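Local structure of DUF3224 domain-containing protein (Shewanella oneidensis, 2OOJ) at residues T110-M116 with E128-E134; Y64-V70 with F81-G87; T8-D12 with K37-G41. The protein is of unknown function but folds into an antiparallel beta barrel of the DUF3224 family, probably akin to the allene oxide cyclase-like barrels, and assembles as a dimer. All coordinates share one frame. Residue numbers count along the deposited sequence, not the author numbering.

Interaction 1: T110-M116 with E128-E134; sequences TGLYGTM and EFSFCFE
Two strands of a beta hairpin, 112-116 and 128-133, run antiparallel at 164° with axes 4.5 Å apart. Leu112/Phe133, Gly114/Phe131 and Met116/Phe129 are non-hydrogen-bonded pairs; Tyr113/Cys132 and Thr115/Ser130 are hydrogen-bonded. Tyr113 N donates to Cys132 O (2.8 Å) and Cys132 N to Tyr113 O (2.9 Å); Thr115 N to Ser130 O and Ser130 N to Thr115 O are both 3.0 Å. Glu134 N reaches Gly111 O at 2.8 Å, where Gly111 (phi 84°) turns the chain into the strand. The main hollow is at Gly114, extended at 175/165: an ideal CB there would lie 2.9 Å from both Phe129 CE1 and Ser130 O, so a bare CA makes room for the Phe129 ring (chi1 t). Over a face of that ring sits the CE methyl of selenomethionine Met116 (tt, then m), 4.0 Å from the centroid. Leu112 (t, p) sets CD1 over Phe133, 4.2 Å from its ring centroid, and also 3.7 Å from Phe131 CD2. On the Tyr113 face, Cys132 SG lies 3.8 Å from Tyr113 CD2. Strand 5-18 flanks 124-133 and 93-107 bonds along 112-121 in the curled antiparallel barrel sheet, the Leu112, Met116 and Phe129 face turned inward to Phe81 and Leu83 of strand 77-90.

Interaction 2: Y64-V70 with F81-G87; sequences YVAIEQV and FVLQHFG
His85 (chi1 m) lays its imidazole over Ala66, whose CB sits 4.1 Å from the ring centroid, a CH-pi contact kept close by the small methyl. Strands 64-70 and 81-87 are antiparallel (176°, axes 4.7 Å apart). Hydrogen-bonded pairs are Tyr64/Gly87, Ala66/His85, Glu68/Leu83 and Val70/Phe81, with His85 N to Ala66 O 2.9 Å and Val70 N to Phe81 O 2.8 Å. Gly87 leaves space for the Tyr64 ring (chi1 p): an ideal CB would be 2.6 Å from Tyr64 CE1. Phe81 (p) lays its ring over Val70, whose CB is 4.0 Å from the ring centroid. On the other face Ile67 CG2 meets Val82 CG1 at 3.6 Å, and Val65, Gln84 and Phe86 pack on the second subunit. Within the barrel, His85 NE2 donates to Glu68 OE2 (2.7 Å), and ND1 shares a hydrogen bond with Tyr64 OH (3.2 Å). Since Glu68 OE2 also meets Lys37 in a salt bridge and OE1 bonds Ser47, the buried carboxylate is well compensated, a polar cluster whose role is unknown.

Interaction 3: T8-D12 with K37-G41; sequences TGKFD and KTFYG
Strand 8-12 runs antiparallel to 37-39 at 165°, axes 4.8 Å apart, with Phe11/Phe39 as a non-hydrogen-bonded pair (CA to CA 4.3 Å) and Asp12/Thr38 as a hydrogen-bonded one. Asp12 N donates to Thr38 O at 3.0 Å, Thr38 N returns to Asp12 O at 3.1 Å, and Tyr40 N donates to Lys10 O at 3.0 Å. The two phenylalanines take different rotamers, Phe11 p and Phe39 m, which brings their rings together obliquely, centroids 5.6 Å apart and planes at 33°, with Phe11 CB 3.7 Å from Phe39 CD2; large apolar rings suit this buried face. Lys37 starts m and then stretches through t, t, t, so its CD methylene passes the Phe11 ring (Lys37 CD to Phe11 CD2, 4.1 Å) while its ammonium reaches Glu68 in a salt bridge that pays for burying the charge. On the exposed face Tyr40 (m) leans across to the first strand: its ring edge is 3.6 Å, at CE2, from Asp12 OD2, and its CD2 lies 4.2 Å from Lys10 CB. Asp12 (m) turns OD1 to Gln124, and Lys10 (m, t, t, t) runs out to solvent, as befits a long charged side chain. Gly9, almost fully extended at -177/173, avoids the clash an ideal CB would make 2.6 Å from Tyr40 O, and Gly41 (phi 96°, psi -136°) bends the chain beyond the strand. This pairing belongs to the hairpin of strands 5-18 and 29-39: strand 124-133 lies along the former, strand 43-55 along the latter, and Ile118 and Met116 of strand 112-121 touch Phe11 and Phe39.

How the interactions relate
From the N terminus, 8-12 meets 37-41 first (interaction 3), closing a loop of 24 residues; interaction 2 then closes one of 10 and interaction 1 one of 11. The three follow in series, so none nests within or crosses another. Yet all belong to one curled antiparallel sheet, and strand 124-133, in interaction 1, pairs back with strand 5-18, in interaction 3, so the last strand meets the first and shuts the barrel. Side chains join them across the interior: Lys37 NZ to Glu68 OE2 (2.7 Å) links interactions 3 and 2, Leu112 CD2 to Phe81 CD1 (3.4 Å) interactions 1 and 2, and Met116 SE to Phe39 CE2 (4.1 Å) interactions 1 and 3.

Interaction 1: T110-M116 with E128-E134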
loop_
_atom_site.group_PDB
_atom_site.type_symbol
_atom_site.label_atom_id
_atom_site.label_comp_id
_atom_site.label_asym_id
_atom_site.label_seq_id
_atom_site.Cartn_x
_atom_site.Cartn_y
_atom_site.Cartn_z
ATOM N N THR B 110 8.864 -21.645 0.150
ATOM C CA THR B 110 7.456 -21.992 0.153
ATOM C C THR B 110 6.971 -22.048 1.596
ATOM O O THR B 110 7.635 -22.629 2.423
ATOM C CB THR B 110 7.207 -23.326 -0.570
ATOM O OG1 THR B 110 7.683 -23.231 -1.922
ATOM C CG2 THR B 110 5.722 -23.654 -0.609
ATOM N N GLY B 111 5.810 -21.475 1.863
ATOM C CA GLY B 111 5.209 -21.433 3.212
ATOM C C GLY B 111 5.684 -20.319 4.126
ATOM O O GLY B 111 5.316 -20.263 5.288
ATOM N N LEU B 112 6.513 -19.422 3.616
ATOM C CA LEU B 112 7.050 -18.339 4.426
ATOM C C LEU B 112 5.960 -17.413 4.931
ATOM O O LEU B 112 5.067 -17.002 4.158
ATOM C CB LEU B 112 8.037 -17.516 3.595
ATOM C CG LEU B 112 8.760 -16.386 4.300
ATOM C CD1 LEU B 112 9.628 -16.905 5.463
ATOM C CD2 LEU B 112 9.635 -15.668 3.257
ATOM N N TYR B 113 6.034 -17.095 6.218
ATOM C CA TYR B 113 5.183 -16.123 6.872
ATOM C C TYR B 113 6.069 -15.088 7.553
ATOM O O TYR B 113 7.067 -15.441 8.199
ATOM C CB TYR B 113 4.374 -16.794 7.968
ATOM C CG TYR B 113 3.619 -15.846 8.871
ATOM C CD1 TYR B 113 2.330 -15.431 8.537
ATOM C CD2 TYR B 113 4.173 -15.366 10.047
ATOM C CE1 TYR B 113 1.635 -14.544 9.335
ATOM C CE2 TYR B 113 3.470 -14.493 10.881
ATOM C CZ TYR B 113 2.197 -14.097 10.524
ATOM O OH TYR B 113 1.472 -13.255 11.324
ATOM N N GLY B 114 5.698 -13.818 7.516
ATOM C CA GLY B 114 6.529 -12.880 8.267
ATOM C C GLY B 114 6.214 -11.411 8.166
ATOM O O GLY B 114 5.480 -10.992 7.294
ATOM N N THR B 115 6.797 -10.657 9.089
ATOM C CA THR B 115 6.665 -9.210 9.129
ATOM C C THR B 115 8.045 -8.621 9.264
ATOM O O THR B 115 8.975 -9.259 9.744
ATOM C CB THR B 115 5.752 -8.758 10.288
ATOM O OG1 THR B 115 6.280 -9.227 11.533
ATOM C CG2 THR B 115 4.291 -9.292 10.080
HETATM N N MSE B 116 8.206 -7.411 8.771
HETATM C CA MSE B 116 9.528 -6.814 8.776
HETATM C C MSE B 116 9.431 -5.422 9.302
HETATM O O MSE B 116 8.438 -4.772 9.099
HETATM C CB MSE B 116 10.090 -6.783 7.344
HETATM C CG MSE B 116 11.486 -6.176 7.262
HETATM SE SE MSE B 116 12.094 -6.288 5.408
HETATM C CE MSE B 116 12.532 -8.119 5.265
ATOM N N GLU B 128 14.704 -5.846 10.196
ATOM C CA GLU B 128 14.496 -6.775 11.272
ATOM C C GLU B 128 13.323 -7.645 10.819
ATOM O O GLU B 128 12.215 -7.158 10.718
ATOM C CB GLU B 128 14.167 -6.056 12.571
ATOM C CG GLU B 128 15.324 -5.249 13.197
ATOM C CD GLU B 128 15.462 -3.801 12.672
ATOM O OE1 GLU B 128 14.455 -3.079 12.538
ATOM O OE2 GLU B 128 16.606 -3.373 12.420
ATOM N N PHE B 129 13.587 -8.911 10.509
ATOM C CA PHE B 129 12.605 -9.760 9.823
ATOM C C PHE B 129 12.242 -10.916 10.724
ATOM O O PHE B 129 13.111 -11.710 11.068
ATOM C CB PHE B 129 13.206 -10.215 8.465
ATOM C CG PHE B 129 12.266 -10.997 7.582
ATOM C CD1 PHE B 129 10.902 -10.721 7.528
ATOM C CD2 PHE B 129 12.760 -11.958 6.730
ATOM C CE1 PHE B 129 10.067 -11.445 6.683
ATOM C CE2 PHE B 129 11.919 -12.666 5.891
ATOM C CZ PHE B 129 10.575 -12.390 5.870
ATOM N N SER B 130 10.975 -10.945 11.165
ATOM C CA SER B 130 10.447 -12.009 12.003
ATOM C C SER B 130 9.609 -12.939 11.150
ATOM O O SER B 130 8.586 -12.537 10.598
ATOM C CB SER B 130 9.610 -11.419 13.144
ATOM O OG SER B 130 10.345 -10.380 13.737
ATOM N N PHE B 131 10.033 -14.198 11.047
ATOM C CA PHE B 131 9.419 -15.076 10.128
ATOM C C PHE B 131 9.336 -16.496 10.696
ATOM O O PHE B 131 9.977 -16.843 11.707
ATOM C CB PHE B 131 10.193 -15.087 8.804
ATOM C CG PHE B 131 11.538 -15.738 8.884
ATOM C CD1 PHE B 131 12.649 -15.035 9.259
ATOM C CD2 PHE B 131 11.685 -17.073 8.558
ATOM C CE1 PHE B 131 13.880 -15.677 9.363
ATOM C CE2 PHE B 131 12.901 -17.708 8.646
ATOM C CZ PHE B 131 13.999 -17.008 9.035
ATOM N N CYS B 132 8.491 -17.253 10.027
ATOM C CA CYS B 132 8.352 -18.682 10.256
ATOM C C CYS B 132 7.769 -19.307 9.019
ATOM O O CYS B 132 7.638 -18.639 7.979
ATOM C CB CYS B 132 7.535 -18.920 11.525
ATOM S SG CYS B 132 5.861 -18.493 11.394
ATOM N N PHE B 133 7.426 -20.603 9.090
ATOM C CA PHE B 133 6.904 -21.287 7.917
ATOM C C PHE B 133 5.589 -21.965 8.280
ATOM O O PHE B 133 5.463 -22.481 9.363
ATOM C CB PHE B 133 7.911 -22.299 7.415
ATOM C CG PHE B 133 9.048 -21.679 6.670
ATOM C CD1 PHE B 133 10.130 -21.143 7.352
ATOM C CD2 PHE B 133 9.030 -21.626 5.287
ATOM C CE1 PHE B 133 11.168 -20.523 6.666
ATOM C CE2 PHE B 133 10.060 -21.036 4.594
ATOM C CZ PHE B 133 11.147 -20.495 5.279
ATOM N N GLU B 134 4.638 -21.951 7.367
ATOM C CA GLU B 134 3.340 -22.558 7.599
ATOM C C GLU B 134 3.506 -24.052 7.319
ATOM O O GLU B 134 4.417 -24.450 6.575
ATOM C CB GLU B 134 2.318 -21.957 6.659
ATOM C CG GLU B 134 2.272 -20.407 6.657
ATOM C CD GLU B 134 1.536 -19.831 7.835
ATOM O OE1 GLU B 134 1.169 -20.624 8.704
ATOM O OE2 GLU B 134 1.348 -18.576 7.893
HETATM O O HOH W 1 5.902 -11.555 12.387
#

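Interaction 2: Y64-V70 with F81-G87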
loop_
_atom_site.group_PDB
_atom_site.type_symbol
_atom_site.label_atom_id
_atom_site.label_comp_id
_atom_site.label_asym_id
_atom_site.label_seq_id
_atom_site.Cartn_x
_atom_site.Cartn_y
_atom_site.Cartn_z
ATOM N N TYR B 64 2.754 6.092 2.218
ATOM C CA TYR B 64 3.229 5.378 1.062
ATOM C C TYR B 64 2.773 3.902 1.144
ATOM O O TYR B 64 2.426 3.399 2.221
ATOM C CB TYR B 64 4.739 5.493 0.966
ATOM C CG TYR B 64 5.530 4.463 1.727
ATOM C CD1 TYR B 64 5.876 4.634 3.052
ATOM C CD2 TYR B 64 5.951 3.311 1.086
ATOM C CE1 TYR B 64 6.624 3.633 3.732
ATOM C CE2 TYR B 64 6.667 2.339 1.728
ATOM C CZ TYR B 64 7.009 2.497 3.048
ATOM O OH TYR B 64 7.754 1.471 3.648
ATOM N N VAL B 65 2.754 3.276 -0.007
ATOM C CA VAL B 65 2.499 1.825 -0.170
ATOM C C VAL B 65 3.512 1.328 -1.210
ATOM O O VAL B 65 4.075 2.142 -1.946
ATOM C CB VAL B 65 1.065 1.532 -0.601
ATOM C CG1 VAL B 65 0.079 2.070 0.383
ATOM C CG2 VAL B 65 0.718 2.040 -2.013
ATOM N N ALA B 66 3.775 0.026 -1.220
ATOM C CA ALA B 66 4.717 -0.580 -2.148
ATOM C C ALA B 66 4.454 -2.077 -2.166
ATOM O O ALA B 66 3.957 -2.602 -1.189
ATOM C CB ALA B 66 6.140 -0.301 -1.691
ATOM N N ILE B 67 4.822 -2.724 -3.273
ATOM C CA ILE B 67 4.889 -4.172 -3.432
ATOM C C ILE B 67 6.193 -4.461 -4.134
ATOM O O ILE B 67 6.524 -3.832 -5.135
ATOM C CB ILE B 67 3.701 -4.712 -4.277
ATOM C CG1 ILE B 67 2.416 -4.589 -3.431
ATOM C CG2 ILE B 67 3.887 -6.157 -4.709
ATOM C CD1 ILE B 67 1.181 -5.151 -4.089
ATOM N N GLU B 68 6.946 -5.396 -3.578
ATOM C CA GLU B 68 8.203 -5.796 -4.137
ATOM C C GLU B 68 8.308 -7.309 -4.150
ATOM O O GLU B 68 7.875 -7.964 -3.237
ATOM C CB GLU B 68 9.385 -5.180 -3.386
ATOM C CG GLU B 68 9.493 -5.560 -1.958
ATOM C CD GLU B 68 10.634 -4.860 -1.198
ATOM O OE1 GLU B 68 11.803 -4.988 -1.602
ATOM O OE2 GLU B 68 10.367 -4.227 -0.152
ATOM N N GLN B 69 8.918 -7.819 -5.210
ATOM C CA GLN B 69 9.287 -9.221 -5.341
ATOM C C GLN B 69 10.757 -9.391 -4.935
ATOM O O GLN B 69 11.678 -8.782 -5.548
ATOM C CB GLN B 69 9.088 -9.636 -6.799
ATOM C CG GLN B 69 9.480 -11.068 -7.161
ATOM C CD GLN B 69 8.609 -12.106 -6.602
ATOM O OE1 GLN B 69 7.530 -12.379 -7.139
ATOM N NE2 GLN B 69 9.074 -12.757 -5.523
ATOM N N VAL B 70 10.952 -10.211 -3.916
ATOM C CA VAL B 70 12.261 -10.568 -3.383
ATOM C C VAL B 70 12.692 -11.939 -3.894
ATOM O O VAL B 70 11.893 -12.918 -3.946
ATOM C CB VAL B 70 12.241 -10.575 -1.844
ATOM C CG1 VAL B 70 13.648 -10.801 -1.274
ATOM C CG2 VAL B 70 11.616 -9.232 -1.320
ATOM N N PHE B 81 9.782 -14.355 -2.347
ATOM C CA PHE B 81 8.518 -13.984 -1.745
ATOM C C PHE B 81 8.223 -12.535 -2.103
ATOM O O PHE B 81 9.100 -11.814 -2.613
ATOM C CB PHE B 81 8.568 -14.201 -0.224
ATOM C CG PHE B 81 9.718 -13.523 0.442
ATOM C CD1 PHE B 81 10.951 -14.136 0.514
ATOM C CD2 PHE B 81 9.562 -12.260 1.002
ATOM C CE1 PHE B 81 12.029 -13.500 1.127
ATOM C CE2 PHE B 81 10.610 -11.635 1.627
ATOM C CZ PHE B 81 11.857 -12.260 1.681
ATOM N N VAL B 82 6.995 -12.112 -1.813
ATOM C CA VAL B 82 6.590 -10.712 -2.007
ATOM C C VAL B 82 6.416 -10.010 -0.678
ATOM O O VAL B 82 5.802 -10.552 0.228
ATOM C CB VAL B 82 5.277 -10.608 -2.831
ATOM C CG1 VAL B 82 4.683 -9.125 -2.865
ATOM C CG2 VAL B 82 5.556 -11.103 -4.262
ATOM N N LEU B 83 6.944 -8.785 -0.599
ATOM C CA LEU B 83 6.703 -7.894 0.522
ATOM C C LEU B 83 5.735 -6.761 0.145
ATOM O O LEU B 83 5.824 -6.214 -0.931
ATOM C CB LEU B 83 8.011 -7.304 1.018
ATOM C CG LEU B 83 8.991 -8.186 1.801
ATOM C CD1 LEU B 83 10.346 -7.502 1.914
ATOM C CD2 LEU B 83 8.392 -8.491 3.173
ATOM N N GLN B 84 4.820 -6.441 1.064
ATOM C CA GLN B 84 3.769 -5.442 0.865
ATOM C C GLN B 84 3.813 -4.476 1.985
ATOM O O GLN B 84 3.806 -4.896 3.153
ATOM C CB GLN B 84 2.398 -6.119 0.787
ATOM C CG GLN B 84 1.240 -5.137 0.383
ATOM C CD GLN B 84 -0.025 -5.881 0.021
ATOM O OE1 GLN B 84 -0.039 -6.669 -0.925
ATOM N NE2 GLN B 84 -1.108 -5.602 0.736
ATOM N N HIS B 85 3.952 -3.188 1.633
ATOM C CA HIS B 85 4.142 -2.103 2.572
ATOM C C HIS B 85 2.944 -1.144 2.652
ATOM O O HIS B 85 2.361 -0.745 1.647
ATOM C CB HIS B 85 5.316 -1.183 2.159
ATOM C CG HIS B 85 6.592 -1.874 1.789
ATOM N ND1 HIS B 85 7.809 -1.424 2.249
ATOM C CD2 HIS B 85 6.865 -2.895 0.940
ATOM C CE1 HIS B 85 8.775 -2.145 1.704
ATOM N NE2 HIS B 85 8.228 -3.058 0.920
ATOM N N PHE B 86 2.647 -0.681 3.858
ATOM C CA PHE B 86 1.692 0.373 4.044
ATOM C C PHE B 86 2.244 1.201 5.172
ATOM O O PHE B 86 2.382 0.699 6.278
ATOM C CB PHE B 86 0.360 -0.220 4.429
ATOM C CG PHE B 86 -0.727 0.775 4.757
ATOM C CD1 PHE B 86 -0.822 1.336 6.014
ATOM C CD2 PHE B 86 -1.727 1.029 3.833
ATOM C CE1 PHE B 86 -1.877 2.198 6.335
ATOM C CE2 PHE B 86 -2.801 1.876 4.133
ATOM C CZ PHE B 86 -2.862 2.472 5.387
ATOM N N GLY B 87 2.590 2.450 4.867
ATOM C CA GLY B 87 3.204 3.361 5.829
ATOM C C GLY B 87 2.410 4.645 5.877
ATOM O O GLY B 87 2.048 5.199 4.846
#

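Interaction 3: T8-D12 with K37-G41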
loop_
_atom_site.group_PDB
_atom_site.type_symbol
_atom_site.label_atom_id
_atom_site.label_comp_id
_atom_site.label_asym_id
_atom_site.label_seq_id
_atom_site.Cartn_x
_atom_site.Cartn_y
_atom_site.Cartn_z
ATOM N N THR B 8 18.351 -9.864 11.525
ATOM C CA THR B 8 18.639 -8.443 11.290
ATOM C C THR B 8 19.819 -8.306 10.332
ATOM O O THR B 8 20.763 -9.120 10.328
ATOM C CB THR B 8 18.975 -7.689 12.588
ATOM O OG1 THR B 8 17.888 -7.831 13.505
ATOM C CG2 THR B 8 19.169 -6.145 12.308
ATOM N N GLY B 9 19.790 -7.260 9.529
ATOM C CA GLY B 9 20.820 -7.072 8.510
ATOM C C GLY B 9 20.649 -5.777 7.751
ATOM O O GLY B 9 19.661 -5.087 7.947
ATOM N N LYS B 10 21.623 -5.458 6.904
ATOM C CA LYS B 10 21.629 -4.209 6.142
ATOM C C LYS B 10 20.810 -4.366 4.868
ATOM O O LYS B 10 20.669 -5.450 4.347
ATOM C CB LYS B 10 23.068 -3.848 5.768
ATOM C CG LYS B 10 23.951 -3.692 6.992
ATOM C CD LYS B 10 25.347 -3.167 6.662
ATOM C CE LYS B 10 26.033 -2.753 7.979
ATOM N NZ LYS B 10 27.429 -2.235 7.797
ATOM N N PHE B 11 20.233 -3.286 4.385
ATOM C CA PHE B 11 19.797 -3.241 3.000
ATOM C C PHE B 11 20.034 -1.849 2.392
ATOM O O PHE B 11 20.100 -0.871 3.108
ATOM C CB PHE B 11 18.341 -3.670 2.845
ATOM C CG PHE B 11 17.350 -2.698 3.379
ATOM C CD1 PHE B 11 16.975 -2.720 4.708
ATOM C CD2 PHE B 11 16.760 -1.760 2.545
ATOM C CE1 PHE B 11 16.025 -1.836 5.182
ATOM C CE2 PHE B 11 15.826 -0.840 3.013
ATOM C CZ PHE B 11 15.450 -0.876 4.326
ATOM N N ASP B 12 20.193 -1.796 1.073
ATOM C CA ASP B 12 20.260 -0.528 0.337
ATOM C C ASP B 12 19.098 -0.498 -0.621
ATOM O O ASP B 12 18.666 -1.524 -1.063
ATOM C CB ASP B 12 21.592 -0.460 -0.426
ATOM C CG ASP B 12 22.783 -0.578 0.505
ATOM O OD1 ASP B 12 22.677 -0.139 1.695
ATOM O OD2 ASP B 12 23.798 -1.129 0.057
ATOM N N LYS B 37 16.194 -3.022 -4.576
ATOM C CA LYS B 37 16.823 -3.196 -3.270
ATOM C C LYS B 37 17.755 -4.392 -3.247
ATOM O O LYS B 37 17.595 -5.340 -4.025
ATOM C CB LYS B 37 15.808 -3.454 -2.161
ATOM C CG LYS B 37 14.809 -2.405 -1.889
ATOM C CD LYS B 37 14.172 -2.719 -0.493
ATOM C CE LYS B 37 12.909 -1.935 -0.288
ATOM N NZ LYS B 37 12.148 -2.420 0.901
ATOM N N THR B 38 18.736 -4.297 -2.357
ATOM C CA THR B 38 19.619 -5.392 -2.018
ATOM C C THR B 38 19.618 -5.575 -0.513
ATOM O O THR B 38 19.832 -4.639 0.215
ATOM C CB THR B 38 21.070 -5.153 -2.482
ATOM O OG1 THR B 38 21.071 -4.863 -3.884
ATOM C CG2 THR B 38 21.943 -6.409 -2.191
ATOM N N PHE B 39 19.389 -6.819 -0.088
ATOM C CA PHE B 39 19.451 -7.230 1.308
ATOM C C PHE B 39 20.722 -8.027 1.529
ATOM O O PHE B 39 21.109 -8.803 0.666
ATOM C CB PHE B 39 18.260 -8.130 1.644
ATOM C CG PHE B 39 16.943 -7.430 1.569
ATOM C CD1 PHE B 39 16.242 -7.368 0.369
ATOM C CD2 PHE B 39 16.385 -6.851 2.694
ATOM C CE1 PHE B 39 15.005 -6.717 0.293
ATOM C CE2 PHE B 39 15.153 -6.217 2.633
ATOM C CZ PHE B 39 14.460 -6.155 1.425
ATOM N N TYR B 40 21.334 -7.867 2.696
ATOM C CA TYR B 40 22.606 -8.493 3.042
ATOM C C TYR B 40 22.423 -9.248 4.331
ATOM O O TYR B 40 21.593 -8.871 5.174
ATOM C CB TYR B 40 23.666 -7.399 3.280
ATOM C CG TYR B 40 23.994 -6.606 2.045
ATOM C CD1 TYR B 40 24.878 -7.098 1.094
ATOM C CD2 TYR B 40 23.404 -5.363 1.812
ATOM C CE1 TYR B 40 25.173 -6.366 -0.054
ATOM C CE2 TYR B 40 23.678 -4.641 0.671
ATOM C CZ TYR B 40 24.571 -5.144 -0.257
ATOM O OH TYR B 40 24.837 -4.433 -1.402
ATOM N N GLY B 41 23.215 -10.291 4.516
ATOM C CA GLY B 41 23.195 -11.034 5.759
ATOM C C GLY B 41 22.303 -12.265 5.674
ATOM O O GLY B 41 22.320 -13.012 4.689
#